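SPT6 (Antonospora locustae, PDB 2XP1) is a transcription elongation factor whose tandem SH2 domains enable its interaction with RNA polymerase II. Local coordinates at residues S130-G135 against E148-V153. Residues are numbered along the deposited sequence; the frame is centred on the assembly and turned at random.
With SO4 (sulfate ion), chain C.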
# COMPACT_ATOMS: atom_id res chain seq x y z
N SER A 130 9.71 -11.60 -14.67
CA SER A 130 9.35 -13.01 -14.49
C SER A 130 8.30 -13.40 -15.50
O SER A 130 7.31 -12.68 -15.68
CB SER A 130 8.75 -13.24 -13.08
OG SER A 130 8.35 -14.62 -12.91
N ARG A 131 8.50 -14.57 -16.11
CA ARG A 131 7.50 -15.21 -16.98
C ARG A 131 6.64 -16.23 -16.18
O ARG A 131 5.47 -16.46 -16.52
CB ARG A 131 8.18 -15.90 -18.18
CG ARG A 131 8.55 -14.95 -19.33
CD ARG A 131 9.69 -13.95 -19.00
NE ARG A 131 9.98 -13.11 -20.16
CZ ARG A 131 10.69 -11.97 -20.17
NH1 ARG A 131 11.28 -11.46 -19.08
NH2 ARG A 131 10.80 -11.34 -21.33
N LYS A 132 7.22 -16.81 -15.13
CA LYS A 132 6.50 -17.72 -14.25
C LYS A 132 5.46 -16.96 -13.45
O LYS A 132 4.37 -17.49 -13.18
CB LYS A 132 7.46 -18.48 -13.32
CG LYS A 132 8.60 -19.16 -14.04
CD LYS A 132 9.21 -20.31 -13.20
CE LYS A 132 10.44 -20.95 -13.88
NZ LYS A 132 10.77 -22.34 -13.42
N TYR A 133 5.78 -15.71 -13.09
CA TYR A 133 4.84 -14.87 -12.36
C TYR A 133 4.69 -13.48 -12.97
O TYR A 133 5.28 -12.50 -12.50
CB TYR A 133 5.10 -14.86 -10.83
CG TYR A 133 5.23 -16.27 -10.25
CD1 TYR A 133 6.46 -16.90 -10.18
CD2 TYR A 133 4.11 -16.99 -9.82
CE1 TYR A 133 6.60 -18.20 -9.69
CE2 TYR A 133 4.23 -18.32 -9.32
CZ TYR A 133 5.49 -18.90 -9.25
OH TYR A 133 5.66 -20.18 -8.77
N PRO A 134 3.89 -13.38 -14.04
CA PRO A 134 3.77 -12.12 -14.74
C PRO A 134 3.38 -11.08 -13.74
O PRO A 134 2.41 -11.28 -13.00
CB PRO A 134 2.60 -12.37 -15.69
CG PRO A 134 2.65 -13.83 -15.95
CD PRO A 134 3.08 -14.45 -14.66
N GLY A 135 4.09 -9.97 -13.73
CA GLY A 135 3.87 -8.93 -12.73
C GLY A 135 5.03 -8.85 -11.76
O GLY A 135 5.20 -7.83 -11.10
N GLU A 148 17.80 -16.05 -6.83
CA GLU A 148 16.78 -15.22 -7.48
C GLU A 148 15.77 -14.76 -6.47
O GLU A 148 15.47 -15.50 -5.55
CB GLU A 148 16.01 -16.00 -8.52
CG GLU A 148 16.71 -16.23 -9.81
CD GLU A 148 15.98 -17.28 -10.62
OE1 GLU A 148 14.90 -17.75 -10.20
OE2 GLU A 148 16.48 -17.64 -11.70
N GLU A 149 15.23 -13.56 -6.65
CA GLU A 149 14.24 -13.03 -5.73
C GLU A 149 13.20 -12.28 -6.51
O GLU A 149 13.52 -11.68 -7.54
CB GLU A 149 14.86 -12.08 -4.72
CG GLU A 149 15.93 -12.64 -3.78
CD GLU A 149 16.29 -11.64 -2.68
OE1 GLU A 149 17.27 -10.89 -2.86
OE2 GLU A 149 15.59 -11.59 -1.64
N TYR A 150 11.98 -12.27 -6.01
CA TYR A 150 10.92 -11.63 -6.73
C TYR A 150 10.61 -10.27 -6.17
O TYR A 150 10.43 -10.12 -4.95
CB TYR A 150 9.66 -12.50 -6.72
CG TYR A 150 9.72 -13.74 -7.61
CD1 TYR A 150 10.42 -13.75 -8.82
CD2 TYR A 150 9.06 -14.91 -7.23
CE1 TYR A 150 10.47 -14.88 -9.63
CE2 TYR A 150 9.09 -16.05 -8.04
CZ TYR A 150 9.80 -16.03 -9.24
OH TYR A 150 9.83 -17.17 -10.04
N ILE A 151 10.50 -9.28 -7.04
CA ILE A 151 10.07 -7.99 -6.63
C ILE A 151 8.72 -7.71 -7.25
O ILE A 151 8.53 -7.94 -8.44
CB ILE A 151 11.10 -6.92 -7.06
CG1 ILE A 151 12.44 -7.19 -6.36
CG2 ILE A 151 10.63 -5.52 -6.79
CD1 ILE A 151 13.65 -6.48 -7.05
N GLY A 152 7.77 -7.18 -6.48
CA GLY A 152 6.45 -6.84 -7.04
C GLY A 152 6.52 -5.57 -7.85
O GLY A 152 7.25 -4.64 -7.52
N VAL A 153 5.76 -5.49 -8.93
CA VAL A 153 5.73 -4.26 -9.70
C VAL A 153 4.32 -3.64 -9.73
O VAL A 153 3.44 -4.11 -10.47
CB VAL A 153 6.21 -4.45 -11.18
CG1 VAL A 153 6.24 -3.16 -11.87
CG2 VAL A 153 7.59 -5.12 -11.24
S SO4 C . 11.08 -16.61 -13.63
O1 SO4 C . 11.76 -17.91 -13.54
O2 SO4 C . 10.33 -16.55 -14.89
O3 SO4 C . 12.05 -15.52 -13.61
O4 SO4 C . 10.20 -16.46 -12.48
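Tyr150 and Tyr133 bring their rings together beside a bound sulfate. The OH of Tyr150 lies in the plane of the Tyr133 ring at its edge, 3.4 Å from Tyr133 CD1, and the ring planes are turned 64° apart. Tyrosine suits this strand position: while its ring packs on Tyr133, its hydroxyl donates to sulfate O4 at 2.6 Å. Ser130 OG, anti to its backbone N (chi1 178°), is thereby set between the sulfate and the Tyr133 N-H, donating to O4 at 2.6 Å and accepting from Tyr133 N at 2.8 Å in an ST motif. An alanine here would take OG from both O4 and the Tyr133 N-H, and the turn would probably be freer to shift. Residues 130-135 link strands 124-129 and 136-142 of an SH2 sheet, a position consistent with the phosphate-binding BC loop of this fold; the sulfate, probably from the crystallisation liquor, may mimic a phosphate. Backbone N atoms of Arg131 and Lys132 both donate hydrogen bonds to its O2, and Thr138 OG1 is also hydrogen-bonded to the sulfate. The Lys132 chain meets the anion atom by atom, in van der Waals contacts: CB nears O4, CG sits 3.2 Å from sulfate O2, and CD and CE pass O1; the charge on NZ, beyond, would probably still favour the anion. At the far end, Val153 N hydrogen-bonds to Gly135 O at 3.2 Å, a bent bond (136°). Gly135 suits its place, because at its backbone angles a CB would be jammed against the carbonyl O of Pro134.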